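Local coordinates for interferon-inducible and double-stranded-dependent eIF-2kinase (Carassius auratus, PDB 4KMF), which binds left-handed Z-DNA through the Zalpha domain that makes up this chain, and as a whole protein is probably a PKR-like kinase of eIF-2alpha, at residues 5-13 with 24-32. Residues are numbered along the deposited sequence; the frame is centred on the assembly and turned at random.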
loop_
_atom_site.group_PDB
_atom_site.type_symbol
_atom_site.label_atom_id
_atom_site.label_comp_id
_atom_site.label_asym_id
_atom_site.label_seq_id
_atom_site.Cartn_x
_atom_site.Cartn_y
_atom_site.Cartn_z
ATOM N N GLN A 5 -2.928 8.359 -22.006
ATOM C CA GLN A 5 -2.081 7.667 -22.939
ATOM C C GLN A 5 -1.501 6.363 -22.349
ATOM O O GLN A 5 -1.528 5.320 -22.994
ATOM C CB GLN A 5 -0.992 8.628 -23.433
ATOM C CG GLN A 5 0.021 7.973 -24.316
ATOM C CD GLN A 5 -0.566 7.478 -25.600
ATOM O OE1 GLN A 5 -1.648 7.912 -26.020
ATOM N NE2 GLN A 5 0.148 6.556 -26.254
ATOM N N MET A 6 -1.049 6.401 -21.102
ATOM C CA MET A 6 -0.660 5.181 -20.380
ATOM C C MET A 6 -1.797 4.145 -20.295
ATOM O O MET A 6 -1.560 2.947 -20.468
ATOM C CB MET A 6 -0.221 5.517 -18.964
ATOM C CG MET A 6 0.822 4.603 -18.412
ATOM S SD MET A 6 2.461 5.091 -19.023
ATOM C CE MET A 6 2.571 4.049 -20.484
ATOM N N GLU A 7 -3.012 4.613 -19.985
ATOM C CA GLU A 7 -4.172 3.735 -19.933
ATOM C C GLU A 7 -4.446 3.070 -21.276
ATOM O O GLU A 7 -4.745 1.866 -21.329
ATOM C CB GLU A 7 -5.379 4.449 -19.297
ATOM C CG GLU A 7 -5.065 4.747 -17.809
ATOM C CD GLU A 7 -6.195 5.251 -16.932
ATOM O OE1 GLU A 7 -7.328 5.449 -17.418
ATOM O OE2 GLU A 7 -5.922 5.423 -15.710
ATOM N N ARG A 8 -4.286 3.831 -22.359
ATOM C CA ARG A 8 -4.446 3.312 -23.724
ATOM C C ARG A 8 -3.461 2.195 -24.006
ATOM O O ARG A 8 -3.837 1.158 -24.591
ATOM C CB ARG A 8 -4.233 4.438 -24.739
ATOM C CG ARG A 8 -5.448 5.302 -25.017
ATOM C CD ARG A 8 -4.982 6.493 -25.859
ATOM N NE ARG A 8 -6.003 7.520 -26.085
ATOM C CZ ARG A 8 -5.910 8.471 -27.023
ATOM N NH1 ARG A 8 -4.845 8.531 -27.818
ATOM N NH2 ARG A 8 -6.886 9.364 -27.180
ATOM N N LYS A 9 -2.216 2.384 -23.553
ATOM C CA LYS A 9 -1.188 1.366 -23.708
ATOM C C LYS A 9 -1.517 0.077 -22.955
ATOM O O LYS A 9 -1.289 -1.011 -23.467
ATOM C CB LYS A 9 0.165 1.916 -23.280
ATOM C CG LYS A 9 0.661 3.009 -24.207
ATOM C CD LYS A 9 2.125 3.350 -23.966
ATOM C CE LYS A 9 2.538 4.443 -24.929
ATOM N NZ LYS A 9 3.965 4.404 -25.434
ATOM N N ILE A 10 -2.069 0.202 -21.745
ATOM C CA ILE A 10 -2.509 -0.947 -20.946
ATOM C C ILE A 10 -3.658 -1.679 -21.651
ATOM O O ILE A 10 -3.665 -2.906 -21.740
ATOM C CB ILE A 10 -2.884 -0.495 -19.502
ATOM C CG1 ILE A 10 -1.612 -0.072 -18.754
ATOM C CG2 ILE A 10 -3.625 -1.587 -18.707
ATOM C CD1 ILE A 10 -1.831 0.854 -17.521
ATOM N N ILE A 11 -4.633 -0.927 -22.149
ATOM C CA ILE A 11 -5.726 -1.535 -22.929
ATOM C C ILE A 11 -5.207 -2.283 -24.169
ATOM O O ILE A 11 -5.640 -3.412 -24.446
ATOM C CB ILE A 11 -6.816 -0.487 -23.325
ATOM C CG1 ILE A 11 -7.468 0.104 -22.066
ATOM C CG2 ILE A 11 -7.871 -1.070 -24.280
ATOM C CD1 ILE A 11 -8.217 -0.895 -21.188
ATOM N N ASP A 12 -4.271 -1.667 -24.890
ATOM C CA ASP A 12 -3.682 -2.305 -26.075
ATOM C C ASP A 12 -2.972 -3.599 -25.690
ATOM O O ASP A 12 -3.078 -4.619 -26.398
ATOM C CB ASP A 12 -2.691 -1.353 -26.770
ATOM C CG ASP A 12 -3.368 -0.145 -27.415
ATOM O OD1 ASP A 12 -4.606 -0.135 -27.627
ATOM O OD2 ASP A 12 -2.633 0.817 -27.743
ATOM N N PHE A 13 -2.244 -3.555 -24.571
ATOM C CA PHE A 13 -1.591 -4.736 -24.050
ATOM C C PHE A 13 -2.586 -5.884 -23.789
ATOM O O PHE A 13 -2.328 -7.060 -24.156
ATOM C CB PHE A 13 -0.776 -4.420 -22.793
ATOM C CG PHE A 13 -0.062 -5.622 -22.264
ATOM C CD1 PHE A 13 -0.639 -6.423 -21.261
ATOM C CD2 PHE A 13 1.158 -6.024 -22.829
ATOM C CE1 PHE A 13 0.002 -7.598 -20.837
ATOM C CE2 PHE A 13 1.810 -7.173 -22.366
ATOM C CZ PHE A 13 1.238 -7.948 -21.374
ATOM N N THR A 24 2.677 -8.927 -14.853
ATOM C CA THR A 24 2.984 -9.077 -16.279
ATOM C C THR A 24 2.836 -7.787 -17.124
ATOM O O THR A 24 3.682 -7.461 -17.957
ATOM C CB THR A 24 2.097 -10.140 -16.829
ATOM O OG1 THR A 24 2.347 -11.332 -16.081
ATOM C CG2 THR A 24 2.393 -10.378 -18.300
ATOM N N ILE A 25 1.725 -7.084 -16.905
ATOM C CA ILE A 25 1.433 -5.847 -17.583
ATOM C C ILE A 25 2.518 -4.850 -17.218
ATOM O O ILE A 25 3.058 -4.155 -18.088
ATOM C CB ILE A 25 0.057 -5.295 -17.123
ATOM C CG1 ILE A 25 -1.074 -6.289 -17.439
ATOM C CG2 ILE A 25 -0.199 -3.919 -17.757
ATOM C CD1 ILE A 25 -2.421 -5.935 -16.786
ATOM N N ALA A 26 2.857 -4.761 -15.935
ATOM C CA ALA A 26 3.931 -3.840 -15.512
ATOM C C ALA A 26 5.260 -4.070 -16.209
ATOM O O ALA A 26 5.901 -3.109 -16.637
ATOM C CB ALA A 26 4.104 -3.878 -14.016
ATOM N N LYS A 27 5.668 -5.324 -16.347
ATOM C CA LYS A 27 6.937 -5.632 -16.996
ATOM C C LYS A 27 6.955 -5.176 -18.462
ATOM O O LYS A 27 7.971 -4.654 -18.930
ATOM C CB LYS A 27 7.224 -7.135 -16.903
ATOM N N GLU A 28 5.843 -5.356 -19.176
ATOM C CA GLU A 28 5.768 -4.940 -20.594
ATOM C C GLU A 28 5.584 -3.432 -20.837
ATOM O O GLU A 28 6.219 -2.848 -21.719
ATOM C CB GLU A 28 4.749 -5.762 -21.354
ATOM C CG GLU A 28 4.552 -5.334 -22.866
ATOM C CD GLU A 28 5.814 -5.345 -23.787
ATOM O OE1 GLU A 28 6.937 -5.802 -23.395
ATOM O OE2 GLU A 28 5.645 -4.875 -24.945
ATOM N N ILE A 29 4.734 -2.787 -20.067
ATOM C CA ILE A 29 4.567 -1.339 -20.207
ATOM C C ILE A 29 5.801 -0.629 -19.610
ATOM O O ILE A 29 6.107 0.524 -19.961
ATOM C CB ILE A 29 3.210 -0.853 -19.548
ATOM C CG1 ILE A 29 2.020 -1.670 -20.069
ATOM C CG2 ILE A 29 2.958 0.608 -19.813
ATOM C CD1 ILE A 29 1.958 -1.874 -21.615
ATOM N N GLY A 30 6.507 -1.334 -18.710
ATOM C CA GLY A 30 7.746 -0.861 -18.089
ATOM C C GLY A 30 7.493 0.149 -16.993
ATOM O O GLY A 30 8.301 1.072 -16.787
ATOM N N LEU A 31 6.361 -0.006 -16.295
ATOM C CA LEU A 31 6.003 0.838 -15.160
ATOM C C LEU A 31 6.004 0.001 -13.893
ATOM O O LEU A 31 5.799 -1.205 -13.939
ATOM C CB LEU A 31 4.606 1.415 -15.343
ATOM C CG LEU A 31 4.372 2.355 -16.511
ATOM C CD1 LEU A 31 2.843 2.500 -16.630
ATOM C CD2 LEU A 31 5.041 3.703 -16.283
ATOM N N ASP A 32 6.227 0.627 -12.747
ATOM C CA ASP A 32 6.173 -0.131 -11.496
ATOM C C ASP A 32 4.753 -0.673 -11.265
ATOM O O ASP A 32 3.777 -0.079 -11.735
ATOM C CB ASP A 32 6.593 0.731 -10.302
ATOM C CG ASP A 32 5.678 1.920 -10.099
ATOM O OD1 ASP A 32 4.907 1.912 -9.136
ATOM O OD2 ASP A 32 5.696 2.868 -10.918
#
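Phe13 drives its ring into the helix of residues 24-29 as a knob, seated in a hole formed by Thr24, Ile25, Glu28 and Ile29. With CG anti to the backbone N (chi1 -178°), the ring is carried toward helix 24-29, its CE1 and CE2 reaching Ile25 and Glu28. Ile25 CG1 packs 3.8 Å from Phe13 CE1, while the aliphatic part of Glu28 takes the CD2-CE2 side, its CG 3.3 Å from Phe13 CE2. The Glu28 chain bends at chi2, and its carboxylate plane lies 33° from that of the ring. Swapping this phenylalanine for an alanine would probably open a gap between the helices and leave Ile25 and the Glu28 methylenes without their aromatic partner. Ile29 returns the insertion, a knob among Met6, Lys9, Ile10 and Phe13. Its branches divide the work: CD1 lies 3.9 Å from Phe13 CB, whereas CG2 meets Met6 CE at 3.5 Å. Met6, bent at chi2 and chi3, also reaches tip to tip toward Leu31, and its CG comes tightly within 3.4 Å of Leu31 CD1. The two helix segments cross at 116°, their axes 10.6 Å apart at closest approach, and this apolar interlocking joins the first two helices of the winged helix-turn-helix Zalpha fold. Helix 33-45 closes the inner side, where Leu40 touches Ile10 and Val36 touches Ile25; at the Phe13 end, Ser20 of strand 20-21 packs on both Phe13 and Ile25.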